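PDB 1ATG: periplasmic molybdate-binding protein from Azotobacter vinelandii, which binds molybdate or tungstate in the periplasm, probably as the solute-capturing component of an ABC transporter that brings molybdate into the cell. Local coordinates for residues N9-G12 and T13-L17; K217-A220 and I221-A225; V141-S145 and V146-H150; A55-K58 and S59-L63. All coordinates share one frame; numbering follows the deposited sequence.

Contact 1 (N9-G12 and T13-L17); sequences NFLG and TLEQL. With WO4 (tungstate(VI)ion), chain B; EDO (1,2-ethanediol), chain E.
The ring of F10 is flanked by T13, L14 and L17. CZ of F10 meets CD1 of L17 at 3.5 Å, CE1 of F10 meets CG2 of T13 at 3.6 Å, and CB of L14 lies 4.0 Å from CD2 of F10. With CG of F10 anti to its backbone N (chi1 -161°), the ring leans forward along the first turns, toward L17, with L14 N over one face; CG2 of T13 and CD1 of L17 meet it obliquely. The carbonyl of the same phenylalanine takes the first i to i+4 bond, from L14 N at 2.8 Å, the donor nearly in line with the C=O. N9 sends two donors to a single tungstate oxygen: its N at 2.9 Å and its ND2 at 2.8 Å from O2. E15 lies against L11, OE2 near CD1 of L11, and both also touch I31 of strand 29-34. A water bridges N9 O and T13 N, giving the amide of T13 a partner where the chain passes from 3-10 turn to helix. Further out, OD1 of N9 accepts from Y227 OH and Q192 NE2, which fixes the amide's rotation with ND2 facing the anion, and F10 packs edge-to-face on Y77 and Y227. This is the start of helix 11-25 in a beta-alpha-beta unit, with the oxyanion site of a periplasmic binding protein at the helix's N-terminal end.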
loop_
_atom_site.group_PDB
_atom_site.type_symbol
_atom_site.label_atom_id
_atom_site.label_comp_id
_atom_site.label_asym_id
_atom_site.label_seq_id
_atom_site.Cartn_x
_atom_site.Cartn_y
_atom_site.Cartn_z
ATOM N N ASN A 9 -0.526 3.023 1.258
ATOM C CA ASN A 9 -0.065 2.867 -0.119
ATOM C C ASN A 9 -1.092 3.317 -1.151
ATOM O O ASN A 9 -0.712 3.754 -2.238
ATOM C CB ASN A 9 0.285 1.407 -0.422
ATOM C CG ASN A 9 -0.910 0.524 -0.698
ATOM O OD1 ASN A 9 -1.345 0.291 -1.843
ATOM N ND2 ASN A 9 -1.500 0.017 0.395
ATOM N N PHE A 10 -2.374 3.088 -0.842
ATOM C CA PHE A 10 -3.463 3.244 -1.786
ATOM C C PHE A 10 -4.135 4.593 -1.716
ATOM O O PHE A 10 -5.104 4.849 -2.452
ATOM C CB PHE A 10 -4.482 2.122 -1.510
ATOM C CG PHE A 10 -5.468 1.809 -2.608
ATOM C CD1 PHE A 10 -5.050 1.398 -3.857
ATOM C CD2 PHE A 10 -6.832 1.913 -2.356
ATOM C CE1 PHE A 10 -5.982 1.084 -4.841
ATOM C CE2 PHE A 10 -7.764 1.615 -3.347
ATOM C CZ PHE A 10 -7.319 1.213 -4.585
ATOM N N LEU A 11 -3.626 5.501 -0.877
ATOM C CA LEU A 11 -4.283 6.791 -0.713
ATOM C C LEU A 11 -4.456 7.573 -2.000
ATOM O O LEU A 11 -5.571 8.009 -2.330
ATOM C CB LEU A 11 -3.508 7.644 0.299
ATOM C CG LEU A 11 -4.058 9.056 0.548
ATOM C CD1 LEU A 11 -5.496 9.032 1.050
ATOM C CD2 LEU A 11 -3.168 9.766 1.565
ATOM N N GLY A 12 -3.386 7.798 -2.748
ATOM C CA GLY A 12 -3.458 8.585 -3.971
ATOM C C GLY A 12 -4.383 7.934 -4.990
ATOM O O GLY A 12 -5.153 8.609 -5.690
ATOM N N THR A 13 -4.342 6.611 -5.092
ATOM C CA THR A 13 -5.219 5.884 -6.015
ATOM C C THR A 13 -6.667 5.975 -5.573
ATOM O O THR A 13 -7.567 6.203 -6.398
ATOM C CB THR A 13 -4.752 4.433 -6.158
ATOM O OG1 THR A 13 -3.358 4.391 -6.485
ATOM C CG2 THR A 13 -5.546 3.736 -7.259
ATOM N N LEU A 14 -6.913 5.859 -4.268
ATOM C CA LEU A 14 -8.279 5.988 -3.767
ATOM C C LEU A 14 -8.798 7.404 -3.998
ATOM O O LEU A 14 -9.999 7.559 -4.270
ATOM C CB LEU A 14 -8.334 5.624 -2.285
ATOM C CG LEU A 14 -9.735 5.720 -1.668
ATOM C CD1 LEU A 14 -10.753 4.831 -2.379
ATOM C CD2 LEU A 14 -9.675 5.355 -0.189
ATOM N N GLU A 15 -7.946 8.429 -3.930
ATOM C CA GLU A 15 -8.397 9.790 -4.239
ATOM C C GLU A 15 -8.848 9.854 -5.687
ATOM O O GLU A 15 -9.886 10.459 -6.005
ATOM C CB GLU A 15 -7.280 10.796 -3.954
ATOM C CG GLU A 15 -7.047 10.983 -2.455
ATOM C CD GLU A 15 -5.769 11.710 -2.093
ATOM O OE1 GLU A 15 -4.851 11.773 -2.933
ATOM O OE2 GLU A 15 -5.667 12.202 -0.942
ATOM N N GLN A 16 -8.101 9.248 -6.602
ATOM C CA GLN A 16 -8.505 9.198 -8.003
ATOM C C GLN A 16 -9.819 8.438 -8.150
ATOM O O GLN A 16 -10.733 8.885 -8.874
ATOM C CB GLN A 16 -7.447 8.548 -8.889
ATOM C CG GLN A 16 -6.152 9.334 -8.971
ATOM C CD GLN A 16 -5.078 8.569 -9.706
ATOM O OE1 GLN A 16 -4.885 7.368 -9.500
ATOM N NE2 GLN A 16 -4.339 9.239 -10.583
ATOM N N LEU A 17 -9.939 7.288 -7.507
ATOM C CA LEU A 17 -11.153 6.483 -7.582
ATOM C C LEU A 17 -12.359 7.218 -7.022
ATOM O O LEU A 17 -13.420 7.218 -7.663
ATOM C CB LEU A 17 -10.962 5.170 -6.832
ATOM C CG LEU A 17 -9.979 4.178 -7.463
ATOM C CD1 LEU A 17 -9.514 3.161 -6.436
ATOM C CD2 LEU A 17 -10.639 3.460 -8.639
HETATM W W WO4 B . 0.776 0.201 4.202
HETATM O O1 WO4 B . 1.440 1.691 4.908
HETATM O O2 WO4 B . -0.027 0.526 2.705
HETATM O O3 WO4 B . 2.055 -0.974 3.881
HETATM O O4 WO4 B . -0.387 -0.559 5.301
HETATM C C1 EDO E . -1.709 7.194 -12.643
HETATM O O1 EDO E . -2.318 8.554 -12.275
HETATM C C2 EDO E . -0.170 7.145 -12.598
HETATM O O2 EDO E . 0.311 8.050 -11.411
HETATM O O HOH W 1 -1.960 5.123 -4.249
HETATM O O HOH W 2 -4.214 11.348 -6.303
#

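Contact 2 (K217-A220 and I221-A225); sequences KAVA and IIKAA
I221 and I222 lay their side chains back over the carbonyls of K217 and A218 in the last two turns of helix 216-224, an amphipathic alpha-helix near the C-terminus that packs on helix 11-25. Backbone bonds come first. Four successive i to i+4 hydrogen bonds run through the segment: I221 N to K217 O, the longest at 3.1 Å, then I222 N to A218 O, K223 N to V219 O and A224 N to A220 O. All are fairly straight, and A225 N, already past the helix, still reaches I221 O at 3.2 Å.

Next come the contacts of side chain on backbone. Both isoleucines hold CG1 anti to the carbonyl carbon (chi1 -69° and -68°), which turns the ethyl branch back toward the preceding turn. CG1 of I222 sits 3.2 Å from A218 O with CD1 beyond it, while CG1 of I221 lies 3.5 Å from K217 O. CB of A224 also lies against A220 O. These aliphatic groups flank oxygens that the helix bonds already occupy.

The faces of the helix divide accordingly. A218 and I221 meet L17 of helix 11-25, and A225 meets T13; I222 turns to M213, Y227 and L229. K217 and K223 belong to the exposed part. Between side chains, V219 and K223 run side by side in the same direction: the lysine is extended beyond CG, and its CE comes 3.8 Å from CG1 of V219.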
loop_
_atom_site.group_PDB
_atom_site.type_symbol
_atom_site.label_atom_id
_atom_site.label_comp_id
_atom_site.label_asym_id
_atom_site.label_seq_id
_atom_site.Cartn_x
_atom_site.Cartn_y
_atom_site.Cartn_z
ATOM N N LYS A 217 -14.037 0.962 -15.059
ATOM C CA LYS A 217 -13.361 2.244 -14.854
ATOM C C LYS A 217 -12.470 2.218 -13.619
ATOM O O LYS A 217 -11.346 2.709 -13.682
ATOM C CB LYS A 217 -14.376 3.381 -14.828
ATOM C CG LYS A 217 -14.859 3.809 -16.213
ATOM C CD LYS A 217 -13.771 4.559 -16.965
ATOM C CE LYS A 217 -14.337 5.461 -18.047
ATOM N NZ LYS A 217 -13.300 5.859 -19.043
ATOM N N ALA A 218 -12.978 1.616 -12.545
ATOM C CA ALA A 218 -12.135 1.499 -11.340
ATOM C C ALA A 218 -10.906 0.647 -11.621
ATOM O O ALA A 218 -9.785 0.989 -11.231
ATOM C CB ALA A 218 -12.942 0.889 -10.209
ATOM N N VAL A 219 -11.094 -0.494 -12.294
ATOM C CA VAL A 219 -9.952 -1.363 -12.601
ATOM C C VAL A 219 -8.932 -0.636 -13.451
ATOM O O VAL A 219 -7.717 -0.802 -13.258
ATOM C CB VAL A 219 -10.435 -2.677 -13.241
ATOM C CG1 VAL A 219 -9.303 -3.466 -13.888
ATOM C CG2 VAL A 219 -11.124 -3.568 -12.213
ATOM N N ALA A 220 -9.379 0.184 -14.418
ATOM C CA ALA A 220 -8.435 0.913 -15.252
ATOM C C ALA A 220 -7.628 1.912 -14.433
ATOM O O ALA A 220 -6.413 2.047 -14.646
ATOM C CB ALA A 220 -9.153 1.589 -16.412
ATOM N N ILE A 221 -8.239 2.583 -13.478
ATOM C CA ILE A 221 -7.530 3.508 -12.598
ATOM C C ILE A 221 -6.517 2.755 -11.737
ATOM O O ILE A 221 -5.383 3.195 -11.574
ATOM C CB ILE A 221 -8.524 4.309 -11.738
ATOM C CG1 ILE A 221 -9.311 5.288 -12.620
ATOM C CG2 ILE A 221 -7.829 5.036 -10.600
ATOM C CD1 ILE A 221 -10.548 5.891 -11.992
ATOM N N ILE A 222 -6.923 1.608 -11.212
ATOM C CA ILE A 222 -6.034 0.775 -10.391
ATOM C C ILE A 222 -4.839 0.308 -11.196
ATOM O O ILE A 222 -3.699 0.381 -10.724
ATOM C CB ILE A 222 -6.862 -0.377 -9.795
ATOM C CG1 ILE A 222 -7.861 0.185 -8.774
ATOM C CG2 ILE A 222 -5.980 -1.439 -9.164
ATOM C CD1 ILE A 222 -8.935 -0.804 -8.371
ATOM N N LYS A 223 -5.064 -0.160 -12.423
ATOM C CA LYS A 223 -3.958 -0.605 -13.261
ATOM C C LYS A 223 -3.045 0.534 -13.680
ATOM O O LYS A 223 -1.827 0.366 -13.770
ATOM C CB LYS A 223 -4.479 -1.317 -14.518
ATOM C CG LYS A 223 -5.055 -2.678 -14.181
ATOM C CD LYS A 223 -5.317 -3.530 -15.411
ATOM C CE LYS A 223 -5.936 -4.879 -15.049
ATOM N NZ LYS A 223 -5.907 -5.787 -16.240
ATOM N N ALA A 224 -3.593 1.727 -13.913
ATOM C CA ALA A 224 -2.777 2.879 -14.276
ATOM C C ALA A 224 -1.838 3.275 -13.148
ATOM O O ALA A 224 -0.770 3.845 -13.381
ATOM C CB ALA A 224 -3.651 4.054 -14.703
ATOM N N ALA A 225 -2.208 2.955 -11.906
ATOM C CA ALA A 225 -1.367 3.205 -10.742
ATOM C C ALA A 225 -0.368 2.082 -10.520
ATOM O O ALA A 225 0.369 2.114 -9.514
ATOM C CB ALA A 225 -2.227 3.417 -9.516
#

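Contact 3 (V141-S145 and V146-H150); sequences VEANS and VGQAH. With WO4 (tungstate(VI)ion), chain B; SO4 (sulfate ion), chain D.
Q148 reaches back from the first turn of helix 146-154 to N144, in a strand-turn-helix connection whose N-cap is S145. Its backbone N is held by the capping bond, 2.9 Å to OG of S145, the serine hydroxyl lying between its own backbone N and carbonyl carbon. From there the glutamine runs out: CB lies 3.5 Å from OD1 of N144, and CG, anti to the backbone N, passes a bound sulfate. At CD the amide stacks on that of N144, the two planes only 5° apart. OE1 takes the N-H of N144 at 2.8 Å, the donor standing 39° out of the carbonyl plane, and also lies close to CA of A143. NE2 points outward to O4 of the sulfate, which probably comes from the crystallisation liquor and is held also by S151 and Q152. The glutamine thus gives the N-H of N144, just past the strand, an acceptor.

On the inner side CB of A143 packs on CB of A149 at 4.0 Å, joining the end of strand 140-143 to the helix, and A149 N bonds to S145 O. N144 O and G147 N extend the connection to S35 and T8, across the cleft. At the helix start, where the dipole would favour an anion, V146 N donates almost straight (174°) to tungstate O1 at 2.8 Å.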
loop_
_atom_site.group_PDB
_atom_site.type_symbol
_atom_site.label_atom_id
_atom_site.label_comp_id
_atom_site.label_asym_id
_atom_site.label_seq_id
_atom_site.Cartn_x
_atom_site.Cartn_y
_atom_site.Cartn_z
ATOM N N VAL A 141 15.852 2.757 8.541
ATOM C CA VAL A 141 15.103 3.727 9.338
ATOM C C VAL A 141 13.644 3.313 9.257
ATOM O O VAL A 141 13.044 3.282 8.178
ATOM C CB VAL A 141 15.340 5.162 8.879
ATOM C CG1 VAL A 141 14.575 6.157 9.756
ATOM C CG2 VAL A 141 16.827 5.495 8.953
ATOM N N GLU A 142 13.089 2.917 10.393
ATOM C CA GLU A 142 11.721 2.428 10.456
ATOM C C GLU A 142 10.735 3.555 10.279
ATOM O O GLU A 142 10.755 4.567 10.984
ATOM C CB GLU A 142 11.549 1.729 11.812
ATOM C CG GLU A 142 10.253 0.932 11.913
ATOM C CD GLU A 142 10.085 0.407 13.333
ATOM O OE1 GLU A 142 9.688 1.208 14.200
ATOM O OE2 GLU A 142 10.372 -0.782 13.555
ATOM N N ALA A 143 9.866 3.464 9.282
ATOM C CA ALA A 143 8.798 4.408 9.014
ATOM C C ALA A 143 7.493 3.822 9.554
ATOM O O ALA A 143 7.379 2.596 9.620
ATOM C CB ALA A 143 8.704 4.703 7.530
ATOM N N ASN A 144 6.528 4.667 9.901
ATOM C CA ASN A 144 5.309 4.124 10.497
ATOM C C ASN A 144 4.252 3.731 9.482
ATOM O O ASN A 144 3.212 3.226 9.880
ATOM C CB ASN A 144 4.743 5.058 11.571
ATOM C CG ASN A 144 4.222 6.354 11.007
ATOM O OD1 ASN A 144 4.119 6.567 9.797
ATOM N ND2 ASN A 144 3.865 7.258 11.929
ATOM N N SER A 145 4.555 3.888 8.195
ATOM C CA SER A 145 3.646 3.532 7.114
ATOM C C SER A 145 4.457 3.630 5.820
ATOM O O SER A 145 5.506 4.285 5.812
ATOM C CB SER A 145 2.459 4.484 7.043
ATOM O OG SER A 145 2.857 5.731 6.523
ATOM N N VAL A 146 3.923 3.049 4.731
ATOM C CA VAL A 146 4.633 3.248 3.459
ATOM C C VAL A 146 4.440 4.665 2.958
ATOM O O VAL A 146 5.277 5.191 2.211
ATOM C CB VAL A 146 4.306 2.167 2.429
ATOM C CG1 VAL A 146 2.957 2.358 1.770
ATOM C CG2 VAL A 146 5.395 2.101 1.356
ATOM N N GLY A 147 3.377 5.351 3.366
ATOM C CA GLY A 147 3.228 6.779 3.103
ATOM C C GLY A 147 4.430 7.543 3.677
ATOM O O GLY A 147 5.043 8.377 3.004
ATOM N N GLN A 148 4.805 7.240 4.915
ATOM C CA GLN A 148 5.966 7.897 5.516
ATOM C C GLN A 148 7.265 7.444 4.869
ATOM O O GLN A 148 8.139 8.287 4.623
ATOM C CB GLN A 148 5.984 7.682 7.027
ATOM C CG GLN A 148 7.187 8.334 7.702
ATOM C CD GLN A 148 7.074 8.297 9.211
ATOM O OE1 GLN A 148 7.391 7.320 9.885
ATOM N NE2 GLN A 148 6.597 9.408 9.782
ATOM N N ALA A 149 7.428 6.164 4.505
ATOM C CA ALA A 149 8.639 5.734 3.811
ATOM C C ALA A 149 8.794 6.511 2.503
ATOM O O ALA A 149 9.888 6.951 2.161
ATOM C CB ALA A 149 8.592 4.240 3.564
ATOM N N HIS A 150 7.668 6.637 1.783
ATOM C CA HIS A 150 7.710 7.404 0.538
ATOM C C HIS A 150 8.068 8.872 0.770
ATOM O O HIS A 150 8.894 9.418 0.042
ATOM C CB HIS A 150 6.358 7.273 -0.190
ATOM C CG HIS A 150 6.280 8.228 -1.340
ATOM N ND1 HIS A 150 5.588 9.411 -1.234
ATOM C CD2 HIS A 150 6.834 8.194 -2.575
ATOM C CE1 HIS A 150 5.713 10.078 -2.376
ATOM N NE2 HIS A 150 6.459 9.373 -3.197
HETATM W W WO4 B . 0.776 0.201 4.202
HETATM O O1 WO4 B . 1.440 1.691 4.908
HETATM O O2 WO4 B . -0.027 0.526 2.705
HETATM O O3 WO4 B . 2.055 -0.974 3.881
HETATM O O4 WO4 B . -0.387 -0.559 5.301
HETATM S S SO4 D . 5.937 12.112 6.974
HETATM O O1 SO4 D . 5.489 13.491 6.573
HETATM O O2 SO4 D . 7.298 11.878 6.395
HETATM O O3 SO4 D . 4.969 11.098 6.443
HETATM O O4 SO4 D . 6.000 12.012 8.465
HETATM O O HOH W 3 10.771 7.567 9.198
#

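Contact 4 (A55-K58 and S59-L63); sequences ADEK and SPEKL
D56 and S59 make the capping bond at the start of helix 58-65, following the loop that leaves strand 51-53. The aspartate CG sits between backbone N and carbonyl carbon (chi1 66°), and this turns OD1 inward to accept S59 N at 3.0 Å. The N-H arrives from above the carboxylate plane, 44° out of it. OD1 also takes S54 OG, while a water joins OD2 to OG of S59, so both oxygens are engaged. P60 has no N-H to offer; its CD instead lies 3.3 Å from E57 O, the carbonyl that accepts E61 N at 2.9 Å.

E61 and E57 both carry CG anti to the carbonyl carbon. E61, extended beyond CG, lies back over the preceding turn, CG close above E57 O, its carboxylate turned 42° from that of E57. OE1 of E57 and OE2 of E61 are 4.0 Å apart, a like-charge approach that the long, weak ion pair of E61 with R74 may ease. K58 and K62 lie side by side, each bent at chi3, and K62 makes a cation-pi contact with Y40. Their aliphatic parts touch where CG of K58 meets CD of K62 at 3.7 Å.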
loop_
_atom_site.group_PDB
_atom_site.type_symbol
_atom_site.label_atom_id
_atom_site.label_comp_id
_atom_site.label_asym_id
_atom_site.label_seq_id
_atom_site.Cartn_x
_atom_site.Cartn_y
_atom_site.Cartn_z
ATOM N N ALA A 55 -3.570 -3.252 2.981
ATOM C CA ALA A 55 -2.469 -3.581 2.086
ATOM C C ALA A 55 -2.159 -5.076 2.152
ATOM O O ALA A 55 -1.193 -5.507 1.529
ATOM C CB ALA A 55 -1.215 -2.788 2.440
ATOM N N ASP A 56 -2.967 -5.866 2.857
ATOM C CA ASP A 56 -2.773 -7.302 2.946
ATOM C C ASP A 56 -4.137 -8.000 2.968
ATOM O O ASP A 56 -5.192 -7.410 2.815
ATOM C CB ASP A 56 -1.957 -7.681 4.180
ATOM C CG ASP A 56 -2.597 -7.430 5.518
ATOM O OD1 ASP A 56 -3.789 -7.096 5.636
ATOM O OD2 ASP A 56 -1.831 -7.543 6.533
ATOM N N GLU A 57 -4.068 -9.310 3.122
ATOM C CA GLU A 57 -5.210 -10.185 3.273
ATOM C C GLU A 57 -5.447 -10.463 4.758
ATOM O O GLU A 57 -6.589 -10.621 5.194
ATOM C CB GLU A 57 -4.999 -11.539 2.600
ATOM C CG GLU A 57 -4.584 -11.498 1.148
ATOM C CD GLU A 57 -4.797 -12.837 0.465
ATOM O OE1 GLU A 57 -5.955 -13.083 0.056
ATOM O OE2 GLU A 57 -3.829 -13.609 0.364
ATOM N N LYS A 58 -4.382 -10.513 5.550
ATOM C CA LYS A 58 -4.475 -10.857 6.964
ATOM C C LYS A 58 -5.442 -9.991 7.743
ATOM O O LYS A 58 -6.287 -10.568 8.471
ATOM C CB LYS A 58 -3.080 -10.793 7.609
ATOM C CG LYS A 58 -3.038 -11.139 9.091
ATOM C CD LYS A 58 -1.660 -10.873 9.682
ATOM C CE LYS A 58 -1.462 -9.400 9.993
ATOM N NZ LYS A 58 -0.152 -9.156 10.666
ATOM N N SER A 59 -5.367 -8.667 7.659
ATOM C CA SER A 59 -6.258 -7.826 8.462
ATOM C C SER A 59 -7.705 -8.019 8.064
ATOM O O SER A 59 -8.525 -8.323 8.943
ATOM C CB SER A 59 -5.807 -6.381 8.554
ATOM O OG SER A 59 -4.727 -6.293 9.498
ATOM N N PRO A 60 -8.077 -7.932 6.794
ATOM C CA PRO A 60 -9.440 -8.215 6.368
ATOM C C PRO A 60 -9.883 -9.603 6.793
ATOM O O PRO A 60 -11.039 -9.769 7.237
ATOM C CB PRO A 60 -9.373 -8.069 4.845
ATOM C CG PRO A 60 -8.322 -7.013 4.678
ATOM C CD PRO A 60 -7.245 -7.438 5.666
ATOM N N GLU A 61 -9.071 -10.632 6.671
ATOM C CA GLU A 61 -9.418 -11.992 7.083
ATOM C C GLU A 61 -9.692 -12.064 8.578
ATOM O O GLU A 61 -10.713 -12.653 8.990
ATOM C CB GLU A 61 -8.308 -12.977 6.734
ATOM C CG GLU A 61 -8.202 -13.314 5.261
ATOM C CD GLU A 61 -6.927 -14.031 4.875
ATOM O OE1 GLU A 61 -5.989 -14.115 5.691
ATOM O OE2 GLU A 61 -6.856 -14.521 3.722
ATOM N N LYS A 62 -8.870 -11.435 9.403
ATOM C CA LYS A 62 -9.099 -11.402 10.845
ATOM C C LYS A 62 -10.390 -10.681 11.182
ATOM O O LYS A 62 -11.165 -11.172 12.026
ATOM C CB LYS A 62 -7.919 -10.744 11.564
ATOM C CG LYS A 62 -6.672 -11.608 11.599
ATOM C CD LYS A 62 -5.423 -10.821 11.942
ATOM C CE LYS A 62 -5.351 -10.420 13.403
ATOM N NZ LYS A 62 -4.257 -9.433 13.643
ATOM N N LEU A 63 -10.691 -9.566 10.529
ATOM C CA LEU A 63 -11.929 -8.841 10.762
ATOM C C LEU A 63 -13.130 -9.715 10.405
ATOM O O LEU A 63 -14.143 -9.704 11.118
ATOM C CB LEU A 63 -11.977 -7.546 9.947
ATOM C CG LEU A 63 -10.992 -6.468 10.413
ATOM C CD1 LEU A 63 -10.972 -5.343 9.393
ATOM C CD2 LEU A 63 -11.352 -5.959 11.806
HETATM O O HOH W 4 -2.432 -5.764 8.495
#

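How the contacts relate
Along the chain the order is contact 1, contact 4, contact 3, contact 2. Contacts 1, 3 and 4 each supply part of the anion pocket at the interface of the two domains, their centres 17 to 20 Å apart: 9-17 and 141-150 both bond tungstate, and A55 of contact 4 touches it. N9 packs on V146 of contact 3 and A55 of contact 4, which do not touch each other. Contact 2 lies behind, about 10 Å from contact 1 between centres, where helix 216-224 packs on helix 11-25; it touches neither contact 3 nor contact 4. The turn before helix 11-25, the start of helix 146-154 and the loop before helix 58-65 thus meet at one oxyanion.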